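Long-range contact in DUF5348 domain-containing protein (Ruminococcus gnavus, PDB 3NRL), which is of unknown function but folds as a small, all-beta DUF5348 domain that pairs with a second copy of itself: residues 37-50 / 58-72. Sequence-based numbering, arbitrary orientation.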
loop_
_atom_site.group_PDB
_atom_site.type_symbol
_atom_site.label_atom_id
_atom_site.label_comp_id
_atom_site.label_asym_id
_atom_site.label_seq_id
_atom_site.Cartn_x
_atom_site.Cartn_y
_atom_site.Cartn_z
ATOM N N PHE A 37 -6.928 -13.128 -5.872
ATOM C CA PHE A 37 -5.783 -12.475 -6.502
ATOM C C PHE A 37 -4.509 -13.081 -5.903
ATOM O O PHE A 37 -4.595 -13.862 -4.957
ATOM C CB PHE A 37 -5.839 -10.962 -6.255
ATOM C CG PHE A 37 -5.924 -10.577 -4.800
ATOM C CD1 PHE A 37 -4.777 -10.507 -4.009
ATOM C CD2 PHE A 37 -7.156 -10.277 -4.222
ATOM C CE1 PHE A 37 -4.857 -10.141 -2.663
ATOM C CE2 PHE A 37 -7.249 -9.911 -2.878
ATOM C CZ PHE A 37 -6.097 -9.843 -2.096
ATOM N N ASP A 38 -3.343 -12.749 -6.457
ATOM C CA ASP A 38 -2.082 -13.282 -5.933
ATOM C C ASP A 38 -1.351 -12.228 -5.113
ATOM O O ASP A 38 -1.464 -11.035 -5.384
ATOM C CB ASP A 38 -1.123 -13.721 -7.051
ATOM C CG ASP A 38 -1.662 -14.860 -7.897
ATOM O OD1 ASP A 38 -2.198 -15.834 -7.335
ATOM O OD2 ASP A 38 -1.518 -14.787 -9.136
ATOM N N VAL A 39 -0.596 -12.687 -4.119
ATOM C CA VAL A 39 0.204 -11.805 -3.283
ATOM C C VAL A 39 1.659 -12.148 -3.565
ATOM O O VAL A 39 2.036 -13.322 -3.607
ATOM C CB VAL A 39 -0.032 -12.025 -1.772
ATOM C CG1 VAL A 39 1.001 -11.204 -0.973
ATOM C CG2 VAL A 39 -1.445 -11.610 -1.383
ATOM N N LYS A 40 2.472 -11.120 -3.758
ATOM C CA LYS A 40 3.882 -11.318 -4.030
ATOM C C LYS A 40 4.608 -11.629 -2.722
ATOM O O LYS A 40 4.498 -10.889 -1.741
ATOM C CB LYS A 40 4.468 -10.055 -4.664
ATOM C CG LYS A 40 5.924 -10.167 -5.081
ATOM C CD LYS A 40 6.085 -11.093 -6.271
ATOM C CE LYS A 40 7.533 -11.125 -6.745
ATOM N NZ LYS A 40 8.039 -9.769 -7.101
ATOM N N VAL A 41 5.322 -12.749 -2.710
ATOM C CA VAL A 41 6.093 -13.164 -1.550
ATOM C C VAL A 41 7.468 -13.477 -2.104
ATOM O O VAL A 41 7.677 -14.511 -2.749
ATOM C CB VAL A 41 5.504 -14.415 -0.888
ATOM C CG1 VAL A 41 6.363 -14.822 0.302
ATOM C CG2 VAL A 41 4.078 -14.137 -0.448
ATOM N N LYS A 42 8.397 -12.561 -1.858
ATOM C CA LYS A 42 9.757 -12.674 -2.357
ATOM C C LYS A 42 9.698 -12.761 -3.883
ATOM O O LYS A 42 9.397 -11.769 -4.542
ATOM C CB LYS A 42 10.465 -13.897 -1.760
ATOM C CG LYS A 42 11.975 -13.868 -1.961
ATOM C CD LYS A 42 12.667 -15.018 -1.244
ATOM C CE LYS A 42 14.177 -14.970 -1.456
ATOM N NZ LYS A 42 14.882 -16.068 -0.730
ATOM N N ASP A 43 9.957 -13.935 -4.447
ATOM C CA ASP A 43 9.928 -14.082 -5.900
ATOM C C ASP A 43 8.743 -14.915 -6.380
ATOM O O ASP A 43 8.643 -15.245 -7.562
ATOM C CB ASP A 43 11.219 -14.743 -6.380
ATOM C CG ASP A 43 11.414 -16.129 -5.789
ATOM O OD1 ASP A 43 11.514 -16.242 -4.547
ATOM O OD2 ASP A 43 11.463 -17.106 -6.567
ATOM N N VAL A 44 7.842 -15.251 -5.464
ATOM C CA VAL A 44 6.692 -16.076 -5.811
ATOM C C VAL A 44 5.355 -15.384 -5.607
ATOM O O VAL A 44 5.223 -14.506 -4.758
ATOM C CB VAL A 44 6.697 -17.373 -4.980
ATOM C CG1 VAL A 44 5.489 -18.212 -5.313
ATOM C CG2 VAL A 44 7.981 -18.151 -5.252
ATOM N N TRP A 45 4.367 -15.793 -6.400
ATOM C CA TRP A 45 3.021 -15.255 -6.296
ATOM C C TRP A 45 2.172 -16.314 -5.602
ATOM O O TRP A 45 2.070 -17.445 -6.080
ATOM C CB TRP A 45 2.447 -14.948 -7.680
ATOM C CG TRP A 45 3.113 -13.801 -8.365
ATOM C CD1 TRP A 45 4.070 -13.866 -9.339
ATOM C CD2 TRP A 45 2.862 -12.409 -8.140
ATOM N NE1 TRP A 45 4.425 -12.595 -9.741
ATOM C CE2 TRP A 45 3.697 -11.683 -9.023
ATOM C CE3 TRP A 45 2.008 -11.703 -7.283
ATOM C CZ2 TRP A 45 3.703 -10.282 -9.069
ATOM C CZ3 TRP A 45 2.015 -10.312 -7.327
ATOM C CH2 TRP A 45 2.856 -9.618 -8.218
ATOM N N VAL A 46 1.569 -15.940 -4.475
ATOM C CA VAL A 46 0.741 -16.851 -3.692
ATOM C C VAL A 46 -0.740 -16.544 -3.882
ATOM O O VAL A 46 -1.175 -15.414 -3.668
ATOM C CB VAL A 46 1.069 -16.724 -2.181
ATOM C CG1 VAL A 46 0.266 -17.742 -1.380
ATOM C CG2 VAL A 46 2.566 -16.904 -1.953
ATOM N N PRO A 47 -1.536 -17.550 -4.284
ATOM C CA PRO A 47 -2.973 -17.347 -4.491
ATOM C C PRO A 47 -3.719 -17.170 -3.173
ATOM O O PRO A 47 -3.577 -17.974 -2.251
ATOM C CB PRO A 47 -3.398 -18.619 -5.224
ATOM C CG PRO A 47 -2.490 -19.648 -4.638
ATOM C CD PRO A 47 -1.148 -18.927 -4.637
ATOM N N VAL A 48 -4.507 -16.109 -3.083
ATOM C CA VAL A 48 -5.271 -15.858 -1.870
ATOM C C VAL A 48 -6.688 -15.435 -2.212
ATOM O O VAL A 48 -7.016 -15.175 -3.372
ATOM C CB VAL A 48 -4.638 -14.731 -1.014
ATOM C CG1 VAL A 48 -3.204 -15.074 -0.667
ATOM C CG2 VAL A 48 -4.686 -13.409 -1.773
ATOM N N ARG A 49 -7.525 -15.369 -1.184
ATOM C CA ARG A 49 -8.909 -14.948 -1.337
ATOM C C ARG A 49 -9.143 -14.015 -0.160
ATOM O O ARG A 49 -8.752 -14.333 0.961
ATOM C CB ARG A 49 -9.851 -16.160 -1.256
ATOM C CG ARG A 49 -11.306 -15.846 -1.598
ATOM C CD ARG A 49 -12.180 -17.106 -1.666
ATOM N NE ARG A 49 -12.420 -17.709 -0.356
ATOM C CZ ARG A 49 -11.907 -18.871 0.040
ATOM N NH1 ARG A 49 -11.123 -19.571 -0.769
ATOM N NH2 ARG A 49 -12.171 -19.332 1.251
ATOM N N ILE A 50 -9.741 -12.854 -0.401
ATOM C CA ILE A 50 -9.987 -11.945 0.707
ATOM C C ILE A 50 -11.384 -12.201 1.254
ATOM O O ILE A 50 -12.331 -12.392 0.496
ATOM C CB ILE A 50 -9.833 -10.462 0.294
ATOM C CG1 ILE A 50 -9.912 -9.576 1.538
ATOM C CG2 ILE A 50 -10.908 -10.069 -0.713
ATOM C CD1 ILE A 50 -9.408 -8.166 1.317
ATOM N N LEU A 58 -6.923 -12.629 4.822
ATOM C CA LEU A 58 -6.659 -13.377 3.604
ATOM C C LEU A 58 -6.616 -14.876 3.854
ATOM O O LEU A 58 -6.046 -15.343 4.842
ATOM C CB LEU A 58 -5.332 -12.933 2.987
ATOM C CG LEU A 58 -5.171 -11.447 2.656
ATOM C CD1 LEU A 58 -3.795 -11.217 2.031
ATOM C CD2 LEU A 58 -6.269 -11.003 1.703
ATOM N N VAL A 59 -7.254 -15.627 2.966
ATOM C CA VAL A 59 -7.230 -17.073 3.052
ATOM C C VAL A 59 -6.132 -17.465 2.067
ATOM O O VAL A 59 -6.115 -16.979 0.936
ATOM C CB VAL A 59 -8.560 -17.708 2.578
ATOM C CG1 VAL A 59 -8.397 -19.220 2.439
ATOM C CG2 VAL A 59 -9.679 -17.382 3.562
ATOM N N GLY A 60 -5.206 -18.310 2.501
ATOM C CA GLY A 60 -4.145 -18.748 1.615
ATOM C C GLY A 60 -2.756 -18.262 1.960
ATOM O O GLY A 60 -1.773 -18.734 1.393
ATOM N N LEU A 61 -2.668 -17.324 2.895
ATOM C CA LEU A 61 -1.380 -16.784 3.288
ATOM C C LEU A 61 -1.466 -16.130 4.659
ATOM O O LEU A 61 -2.365 -15.333 4.924
ATOM C CB LEU A 61 -0.912 -15.760 2.245
ATOM C CG LEU A 61 0.430 -15.050 2.443
ATOM C CD1 LEU A 61 1.575 -16.051 2.441
ATOM C CD2 LEU A 61 0.617 -14.033 1.326
ATOM N N ASN A 62 -0.532 -16.478 5.535
ATOM C CA ASN A 62 -0.511 -15.893 6.863
ATOM C C ASN A 62 0.341 -14.625 6.826
ATOM O O ASN A 62 1.539 -14.675 6.534
ATOM C CB ASN A 62 0.061 -16.892 7.871
ATOM C CG ASN A 62 -0.891 -18.041 8.160
ATOM O OD1 ASN A 62 -0.464 -19.157 8.453
ATOM N ND2 ASN A 62 -2.191 -17.768 8.093
ATOM N N VAL A 63 -0.296 -13.488 7.092
ATOM C CA VAL A 63 0.398 -12.204 7.111
ATOM C C VAL A 63 0.010 -11.421 8.365
ATOM O O VAL A 63 -1.079 -11.607 8.907
ATOM C CB VAL A 63 0.045 -11.357 5.872
ATOM C CG1 VAL A 63 0.578 -12.015 4.616
ATOM C CG2 VAL A 63 -1.457 -11.187 5.780
ATOM N N SER A 64 0.901 -10.546 8.821
ATOM C CA SER A 64 0.642 -9.741 10.014
ATOM C C SER A 64 -0.487 -8.753 9.755
ATOM O O SER A 64 -1.283 -8.448 10.647
ATOM C CB SER A 64 1.906 -8.976 10.416
ATOM O OG SER A 64 2.296 -8.075 9.393
ATOM N N ARG A 65 -0.539 -8.254 8.523
ATOM C CA ARG A 65 -1.555 -7.302 8.100
ATOM C C ARG A 65 -1.584 -7.260 6.577
ATOM O O ARG A 65 -0.612 -7.642 5.925
ATOM C CB ARG A 65 -1.253 -5.908 8.655
ATOM C CG ARG A 65 -0.034 -5.229 8.059
ATOM C CD ARG A 65 -0.081 -3.736 8.355
ATOM N NE ARG A 65 0.621 -3.372 9.579
ATOM C CZ ARG A 65 0.365 -2.278 10.292
ATOM N NH1 ARG A 65 -0.591 -1.435 9.916
ATOM N NH2 ARG A 65 1.085 -2.014 11.371
ATOM N N LEU A 66 -2.689 -6.785 6.018
ATOM C CA LEU A 66 -2.854 -6.716 4.566
ATOM C C LEU A 66 -2.277 -5.452 3.926
ATOM O O LEU A 66 -1.999 -5.419 2.729
ATOM C CB LEU A 66 -4.347 -6.808 4.207
ATOM C CG LEU A 66 -5.029 -8.178 4.205
ATOM C CD1 LEU A 66 -4.871 -8.838 5.565
ATOM C CD2 LEU A 66 -6.506 -8.019 3.854
ATOM N N ASP A 67 -2.093 -4.416 4.729
ATOM C CA ASP A 67 -1.605 -3.134 4.231
ATOM C C ASP A 67 -0.256 -3.132 3.527
ATOM O O ASP A 67 0.749 -3.563 4.085
ATOM C CB ASP A 67 -1.567 -2.141 5.387
ATOM C CG ASP A 67 -2.761 -2.287 6.302
ATOM O OD1 ASP A 67 -3.858 -1.810 5.937
ATOM O OD2 ASP A 67 -2.600 -2.901 7.379
ATOM N N GLY A 68 -0.247 -2.624 2.299
ATOM C CA GLY A 68 0.986 -2.517 1.547
ATOM C C GLY A 68 1.464 -3.723 0.770
ATOM O O GLY A 68 2.517 -3.668 0.147
ATOM N N LEU A 69 0.713 -4.818 0.796
ATOM C CA LEU A 69 1.131 -6.006 0.061
ATOM C C LEU A 69 1.109 -5.735 -1.439
ATOM O O LEU A 69 0.289 -4.954 -1.923
ATOM C CB LEU A 69 0.190 -7.173 0.361
ATOM C CG LEU A 69 0.204 -7.783 1.762
ATOM C CD1 LEU A 69 -0.928 -8.795 1.887
ATOM C CD2 LEU A 69 1.552 -8.462 2.016
ATOM N N ARG A 70 2.018 -6.367 -2.177
ATOM C CA ARG A 70 2.026 -6.212 -3.627
ATOM C C ARG A 70 1.147 -7.334 -4.137
ATOM O O ARG A 70 1.320 -8.490 -3.748
ATOM C CB ARG A 70 3.448 -6.327 -4.189
ATOM C CG ARG A 70 4.109 -4.968 -4.364
ATOM C CD ARG A 70 5.624 -5.045 -4.347
ATOM N NE ARG A 70 6.225 -3.737 -4.603
ATOM C CZ ARG A 70 7.468 -3.400 -4.273
ATOM N NH1 ARG A 70 8.261 -4.275 -3.664
ATOM N NH2 ARG A 70 7.920 -2.188 -4.557
ATOM N N VAL A 71 0.184 -6.987 -4.982
ATOM C CA VAL A 71 -0.737 -7.972 -5.510
ATOM C C VAL A 71 -0.796 -7.969 -7.035
ATOM O O VAL A 71 -0.304 -7.051 -7.696
ATOM C CB VAL A 71 -2.166 -7.750 -4.955
ATOM C CG1 VAL A 71 -2.143 -7.808 -3.435
ATOM C CG2 VAL A 71 -2.713 -6.417 -5.428
ATOM N N ARG A 72 -1.416 -9.012 -7.568
ATOM C CA ARG A 72 -1.564 -9.202 -9.001
ATOM C C ARG A 72 -2.899 -9.888 -9.283
ATOM O O ARG A 72 -3.324 -10.776 -8.533
ATOM C CB ARG A 72 -0.420 -10.076 -9.522
ATOM C CG ARG A 72 -0.769 -10.893 -10.751
ATOM C CD ARG A 72 -0.375 -12.353 -10.572
ATOM N NE ARG A 72 0.837 -12.697 -11.304
ATOM C CZ ARG A 72 1.302 -13.934 -11.442
ATOM N NH1 ARG A 72 0.659 -14.958 -10.892
ATOM N NH2 ARG A 72 2.402 -14.153 -12.150
HETATM O O HOH W 1 -3.550 -13.152 -10.807
HETATM O O HOH W 2 3.698 -8.347 -1.146
HETATM O O HOH W 3 -2.037 -19.999 -1.000
#
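Val39 and Leu61 meet at the apolar centre, CG1 of Val39 lying 3.7 Å from CD2 of Leu61, while CG2 of Val39 faces CD1 of Leu58 tip to tip. Val39 and Leu58 belong to a strongly bent antiparallel sheet in which the hairpin 37-50 is flanked on one side by strand 70-72 and on the other by strand 58-59; Leu61 comes from the loop after strand 58-59, and the returning chain closes over one face. Branched aliphatic residues suit this interior: Leu61 also packs its CB on CG1 of Val48, and CD2 of Leu58 reaches CB of Ile50. Phe37, with CG held between its backbone N and carbonyl carbon (chi1 55°), brings CE1 to 3.7 Å from CG1 of Val71 and CZ to CD2 of Leu58, bridging the two flanks. Gly60 has a backbone conformation (phi 112°) that would press a CB against Val59 O, and such a CB would also run into Pro47 O.

Backbone bonds fasten each edge: Arg49 pairs with Val59 through two, Asp38 with Arg72 through two more, and Lys40 N donates to Arg70 O (2.9 Å). A water then links Lys40 O to Arg70 N.

On the outer face of the sheet, the Arg72 guanidinium lies flat on the Trp45 indole, planes 13° apart and centres 3.6 Å apart, and Arg72 CB sits over the six-membered ring of Trp45; the Lys40 CD methylene covers the opposite face. With Trp45 replaced by alanine, the guanidinium is likely to lose its cation-pi partner and swing more freely. Asp38 supplies the countercharge: its OD2 lies in the guanidinium plane of Arg72 and accepts from Arg72 NH1 at 2.8 Å, although NH1 approaches from above the carboxylate plane.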